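Local coordinates for nucleoporin NUP116 (Candida glabrata, PDB 3NF5), which is probably a structural component of the nuclear pore complex, this chain being its C-terminal pore-targeting domain, at residues 23-28 with 34-39; 70-75 with 97-102. All coordinates share one frame; numbering follows the deposited sequence.

Contact 1. Residues 23-28 with 34-39; sequences DTLATL and QKVENL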
loop_
_atom_site.group_PDB
_atom_site.type_symbol
_atom_site.label_atom_id
_atom_site.label_comp_id
_atom_site.label_asym_id
_atom_site.label_seq_id
_atom_site.Cartn_x
_atom_site.Cartn_y
_atom_site.Cartn_z
ATOM N N ASP A 23 -11.629 -5.451 -14.215
ATOM C CA ASP A 23 -12.760 -5.722 -15.113
ATOM C C ASP A 23 -14.069 -5.154 -14.521
ATOM O O ASP A 23 -14.863 -4.533 -15.239
ATOM C CB ASP A 23 -12.889 -7.229 -15.374
ATOM C CG ASP A 23 -13.909 -7.555 -16.504
ATOM O OD1 ASP A 23 -13.741 -7.043 -17.659
ATOM O OD2 ASP A 23 -14.893 -8.309 -16.232
ATOM N N THR A 24 -14.292 -5.334 -13.224
ATOM C CA THR A 24 -15.467 -4.735 -12.588
ATOM C C THR A 24 -15.477 -3.203 -12.660
ATOM O O THR A 24 -16.495 -2.612 -13.073
ATOM C CB THR A 24 -15.582 -5.156 -11.134
ATOM O OG1 THR A 24 -15.801 -6.558 -11.114
ATOM C CG2 THR A 24 -16.724 -4.451 -10.458
ATOM N N LEU A 25 -14.322 -2.593 -12.346
ATOM C CA LEU A 25 -14.165 -1.135 -12.309
ATOM C C LEU A 25 -14.325 -0.503 -13.706
ATOM O O LEU A 25 -14.906 0.570 -13.852
ATOM C CB LEU A 25 -12.821 -0.759 -11.698
ATOM C CG LEU A 25 -12.519 -1.063 -10.205
ATOM C CD1 LEU A 25 -11.035 -0.839 -9.971
ATOM C CD2 LEU A 25 -13.286 -0.142 -9.263
ATOM N N ALA A 26 -13.863 -1.215 -14.730
ATOM C CA ALA A 26 -14.030 -0.791 -16.135
ATOM C C ALA A 26 -15.482 -0.757 -16.531
ATOM O O ALA A 26 -15.814 0.010 -17.384
ATOM C CB ALA A 26 -13.211 -1.753 -17.146
ATOM N N THR A 27 -16.345 -1.573 -15.931
ATOM C CA THR A 27 -17.755 -1.602 -16.324
ATOM C C THR A 27 -18.607 -0.537 -15.677
ATOM O O THR A 27 -19.750 -0.316 -16.113
ATOM C CB THR A 27 -18.408 -2.935 -15.974
ATOM O OG1 THR A 27 -18.507 -3.081 -14.529
ATOM C CG2 THR A 27 -17.596 -4.060 -16.589
ATOM N N LEU A 28 -18.079 0.117 -14.652
ATOM C CA LEU A 28 -18.852 1.101 -13.892
ATOM C C LEU A 28 -19.232 2.325 -14.733
ATOM O O LEU A 28 -18.421 2.861 -15.482
ATOM C CB LEU A 28 -18.090 1.541 -12.658
ATOM C CG LEU A 28 -17.896 0.435 -11.621
ATOM C CD1 LEU A 28 -17.098 1.065 -10.444
ATOM C CD2 LEU A 28 -19.227 -0.191 -11.146
ATOM N N GLN A 34 -17.098 7.371 -9.750
ATOM C CA GLN A 34 -16.832 8.497 -8.881
ATOM C C GLN A 34 -16.950 8.132 -7.404
ATOM O O GLN A 34 -16.619 8.937 -6.594
ATOM C CB GLN A 34 -17.758 9.723 -9.184
ATOM C CG GLN A 34 -17.370 10.426 -10.390
ATOM C CD GLN A 34 -18.423 11.384 -11.040
ATOM O OE1 GLN A 34 -18.109 11.981 -12.051
ATOM N NE2 GLN A 34 -19.639 11.455 -10.530
ATOM N N LYS A 35 -17.418 6.934 -7.068
ATOM C CA LYS A 35 -17.687 6.580 -5.660
ATOM C C LYS A 35 -17.466 5.064 -5.401
ATOM O O LYS A 35 -18.295 4.353 -4.848
ATOM C CB LYS A 35 -19.063 7.076 -5.211
ATOM C CG LYS A 35 -20.262 6.575 -6.064
ATOM C CD LYS A 35 -21.590 6.737 -5.293
ATOM C CE LYS A 35 -22.198 5.361 -4.911
ATOM N NZ LYS A 35 -21.184 4.415 -4.300
ATOM N N VAL A 36 -16.286 4.587 -5.780
ATOM C CA VAL A 36 -15.982 3.204 -5.623
ATOM C C VAL A 36 -15.744 2.937 -4.129
ATOM O O VAL A 36 -14.924 3.585 -3.504
ATOM C CB VAL A 36 -14.753 2.790 -6.458
ATOM C CG1 VAL A 36 -14.394 1.321 -6.112
ATOM C CG2 VAL A 36 -15.103 3.034 -7.955
ATOM N N GLU A 37 -16.526 2.040 -3.558
ATOM C CA GLU A 37 -16.344 1.626 -2.167
ATOM C C GLU A 37 -15.436 0.419 -1.938
ATOM O O GLU A 37 -15.244 -0.413 -2.815
ATOM C CB GLU A 37 -17.723 1.342 -1.536
ATOM N N ASN A 38 -14.878 0.362 -0.747
ATOM C CA ASN A 38 -13.989 -0.718 -0.295
ATOM C C ASN A 38 -12.901 -1.045 -1.319
ATOM O O ASN A 38 -12.618 -2.249 -1.534
ATOM C CB ASN A 38 -14.774 -2.006 0.034
ATOM C CG ASN A 38 -15.793 -1.773 1.147
ATOM O OD1 ASN A 38 -15.687 -0.806 1.892
ATOM N ND2 ASN A 38 -16.774 -2.641 1.245
ATOM N N LEU A 39 -12.372 -0.016 -1.989
ATOM C CA LEU A 39 -11.198 -0.225 -2.877
ATOM C C LEU A 39 -9.948 -0.715 -2.055
ATOM O O LEU A 39 -9.557 -0.131 -1.022
ATOM C CB LEU A 39 -10.851 1.015 -3.723
ATOM C CG LEU A 39 -9.617 1.045 -4.652
ATOM C CD1 LEU A 39 -9.944 0.092 -5.753
ATOM C CD2 LEU A 39 -9.275 2.387 -5.262
#
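Val36 holds its CG1 anti to the backbone N (chi1 174°), a rotamer that turns both of its methyls toward Leu25 of helix 22-27 and Leu28, which follows it. Both leucines adopt the same extended form: in Leu25, CG lies opposite the carbonyl carbon (chi1 -66°) and the second torsion is close to trans. The result illustrates how a single branched residue in a loop can turn both its methyls to two leucines three positions apart. Leu25 and Val36 meet at about a right angle, with Leu25 CD2 3.6 Å from Val36 CG1. The same Leu25 CD2 also lies 3.9 Å from Val36 CG2, so one leucine methyl bears on both valine branches. From the other leucine, Leu28 CD1 comes to 3.7 Å from Val36 CG2. Leu39 takes part more loosely, its CD1 standing 4.5 Å from CD1 of Leu25.

Everything that touches across this contact is methyl. Polar bonds here are internal to residues 24-27: Thr24 O accepts from Thr27 N at 3.0 Å and also from Thr27 OG1, at a distance too short to be relied on. A glycerol, probably from the crystallisation liquor, lies near Leu28 and is hydrogen-bonded by Glu37 N.

The apolar cluster continues beyond the two segments, since Leu25 and Leu39 both touch Ile18 of strand 16-19 and Leu25 also meets Leu57. Backbone bonds from Val36 to Val55 and from Leu39 to Phe51 tie the loop between helix 30-33 and strand 40-43 to strand 47-51 and the chain just after it.

Contact 2. Residues 70-75 with 97-102; sequences VVFQPM and ARISCY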
loop_
_atom_site.group_PDB
_atom_site.type_symbol
_atom_site.label_atom_id
_atom_site.label_comp_id
_atom_site.label_asym_id
_atom_site.label_seq_id
_atom_site.Cartn_x
_atom_site.Cartn_y
_atom_site.Cartn_z
ATOM N N VAL A 70 0.265 3.235 -6.941
ATOM C CA VAL A 70 0.370 2.581 -5.645
ATOM C C VAL A 70 1.455 1.529 -5.783
ATOM O O VAL A 70 1.316 0.597 -6.599
ATOM C CB VAL A 70 -0.941 1.895 -5.187
ATOM C CG1 VAL A 70 -0.720 1.262 -3.799
ATOM C CG2 VAL A 70 -2.126 2.891 -5.145
ATOM N N VAL A 71 2.505 1.696 -4.994
ATOM C CA VAL A 71 3.724 0.832 -5.009
ATOM C C VAL A 71 4.069 0.430 -3.563
ATOM O O VAL A 71 4.093 1.247 -2.666
ATOM C CB VAL A 71 4.932 1.562 -5.708
ATOM C CG1 VAL A 71 6.278 0.783 -5.539
ATOM C CG2 VAL A 71 4.671 1.812 -7.207
ATOM N N PHE A 72 4.243 -0.851 -3.334
ATOM C CA PHE A 72 4.738 -1.396 -2.052
ATOM C C PHE A 72 6.050 -2.105 -2.361
ATOM O O PHE A 72 6.113 -2.881 -3.293
ATOM C CB PHE A 72 3.737 -2.397 -1.512
ATOM C CG PHE A 72 2.465 -1.778 -1.077
ATOM C CD1 PHE A 72 2.386 -1.154 0.153
ATOM C CD2 PHE A 72 1.356 -1.753 -1.940
ATOM C CE1 PHE A 72 1.201 -0.569 0.546
ATOM C CE2 PHE A 72 0.178 -1.169 -1.531
ATOM C CZ PHE A 72 0.112 -0.577 -0.338
ATOM N N GLN A 73 7.109 -1.731 -1.654
ATOM C CA GLN A 73 8.445 -2.322 -1.725
ATOM C C GLN A 73 8.805 -2.780 -0.319
ATOM O O GLN A 73 8.050 -2.517 0.611
ATOM C CB GLN A 73 9.420 -1.216 -2.107
ATOM C CG GLN A 73 9.249 -0.614 -3.475
ATOM C CD GLN A 73 10.440 0.280 -3.779
ATOM O OE1 GLN A 73 10.620 1.352 -3.170
ATOM N NE2 GLN A 73 11.304 -0.194 -4.664
ATOM N N PRO A 74 9.985 -3.392 -0.139
ATOM C CA PRO A 74 10.433 -3.672 1.233
ATOM C C PRO A 74 10.438 -2.473 2.157
ATOM O O PRO A 74 11.174 -1.499 1.915
ATOM C CB PRO A 74 11.891 -4.208 1.023
ATOM C CG PRO A 74 11.895 -4.766 -0.396
ATOM C CD PRO A 74 10.971 -3.851 -1.170
HETATM N N MSE A 75 9.611 -2.529 3.231
HETATM C CA MSE A 75 9.490 -1.444 4.229
HETATM C C MSE A 75 9.280 -0.061 3.610
HETATM O O MSE A 75 9.846 0.950 4.059
HETATM C CB MSE A 75 10.679 -1.447 5.173
HETATM C CG MSE A 75 10.914 -2.775 5.708
HETATM SE SE MSE A 75 12.151 -2.751 7.252
HETATM C CE MSE A 75 12.637 -4.517 7.021
ATOM N N ALA A 97 -7.769 6.132 4.512
ATOM C CA ALA A 97 -7.268 4.805 4.114
ATOM C C ALA A 97 -6.559 4.143 5.299
ATOM O O ALA A 97 -6.143 4.813 6.223
ATOM C CB ALA A 97 -6.345 4.895 2.875
ATOM N N ARG A 98 -6.482 2.829 5.279
ATOM C CA ARG A 98 -5.744 2.073 6.263
ATOM C C ARG A 98 -4.702 1.397 5.413
ATOM O O ARG A 98 -5.028 0.709 4.353
ATOM C CB ARG A 98 -6.611 1.040 6.963
ATOM C CG ARG A 98 -5.858 0.066 7.837
ATOM C CD ARG A 98 -6.762 -0.853 8.696
ATOM N NE ARG A 98 -7.520 -0.137 9.736
ATOM C CZ ARG A 98 -8.835 0.047 9.746
ATOM N NH1 ARG A 98 -9.635 -0.419 8.767
ATOM N NH2 ARG A 98 -9.358 0.728 10.755
ATOM N N ILE A 99 -3.471 1.564 5.887
ATOM C CA ILE A 99 -2.284 0.972 5.224
ATOM C C ILE A 99 -1.613 -0.100 6.099
ATOM O O ILE A 99 -1.431 0.086 7.311
ATOM C CB ILE A 99 -1.331 2.101 4.842
ATOM C CG1 ILE A 99 -2.078 3.086 3.892
ATOM C CG2 ILE A 99 -0.019 1.477 4.158
ATOM C CD1 ILE A 99 -1.370 4.307 3.451
ATOM N N SER A 100 -1.320 -1.255 5.512
ATOM C CA SER A 100 -0.599 -2.315 6.214
ATOM C C SER A 100 0.742 -2.563 5.458
ATOM O O SER A 100 0.736 -2.667 4.258
ATOM C CB SER A 100 -1.416 -3.617 6.258
ATOM O OG SER A 100 -2.726 -3.443 6.842
ATOM N N CYS A 101 1.845 -2.595 6.192
ATOM C CA CYS A 101 3.216 -2.887 5.663
ATOM C C CYS A 101 3.762 -4.160 6.353
ATOM O O CYS A 101 3.648 -4.325 7.584
ATOM C CB CYS A 101 4.113 -1.729 5.951
ATOM S SG CYS A 101 3.673 -0.201 5.166
ATOM N N TYR A 102 4.274 -5.097 5.545
ATOM C CA TYR A 102 4.624 -6.433 6.037
ATOM C C TYR A 102 6.130 -6.511 6.221
ATOM O O TYR A 102 6.855 -5.816 5.553
ATOM C CB TYR A 102 4.168 -7.491 5.003
ATOM C CG TYR A 102 2.719 -7.410 4.594
ATOM C CD1 TYR A 102 1.720 -7.121 5.516
ATOM C CD2 TYR A 102 2.342 -7.742 3.311
ATOM C CE1 TYR A 102 0.381 -7.118 5.135
ATOM C CE2 TYR A 102 1.003 -7.764 2.894
ATOM C CZ TYR A 102 0.038 -7.423 3.794
ATOM O OH TYR A 102 -1.258 -7.453 3.368
HETATM O O HOH W 1 7.238 -4.105 3.500
#
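Phe72 and Ile99 meet where a small beta hairpin, strands 70-73 and 76-79, packs on a six-stranded antiparallel sheet through its inner strand 97-101. The case exemplifies an aromatic side chain bridging two separate sheets. With CG beside the backbone N (chi1 -68°) and the ring turned roughly perpendicular to its CA-CB-CG plane (chi2 -80°), Phe72 sends its CE1 edge toward the larger sheet. There CE1 lies 4.3 Å from Ile99 CG2, and this methyl sits at the ring edge, near its plane. Ile99 presents that branch because its CG1 is placed opposite the carbonyl carbon (chi1 -59°), which sets CG2 opposite the backbone N. The carbonyl of the next residue adds a loose contact, Ser100 O being 4.3 Å from Phe72 CE1.

Around this point Phe72 also rests on Val77 and Tyr46, and Ile99 on Ile49 and Phe150 of the two strands flanking its own. At the hairpin turn the backbone of selenomethionine Met75 makes a further connection: one water accepts from Met75 N at 2.9 Å and donates to Tyr102 O at 2.7 Å.

Both contacts are buried, yet they occupy very different places: the centre of contact 2 lies about 3 Å from the centre of the chain, that of contact 1 about 18 Å, and the two centres are about 21 Å apart. They share no element and do not touch, although strand 47-51 borders each, pairing with Leu39 in one and with strand 97-101 in the other. Contact 1 fits Leu25 of helix 22-27 and the following Leu28 to a nearby loop entirely through aliphatic methyls, close in sequence. Contact 2 joins two sheets from more distant parts of the chain, with a ring edge against a methyl and a water linking backbone atoms at the hairpin turn.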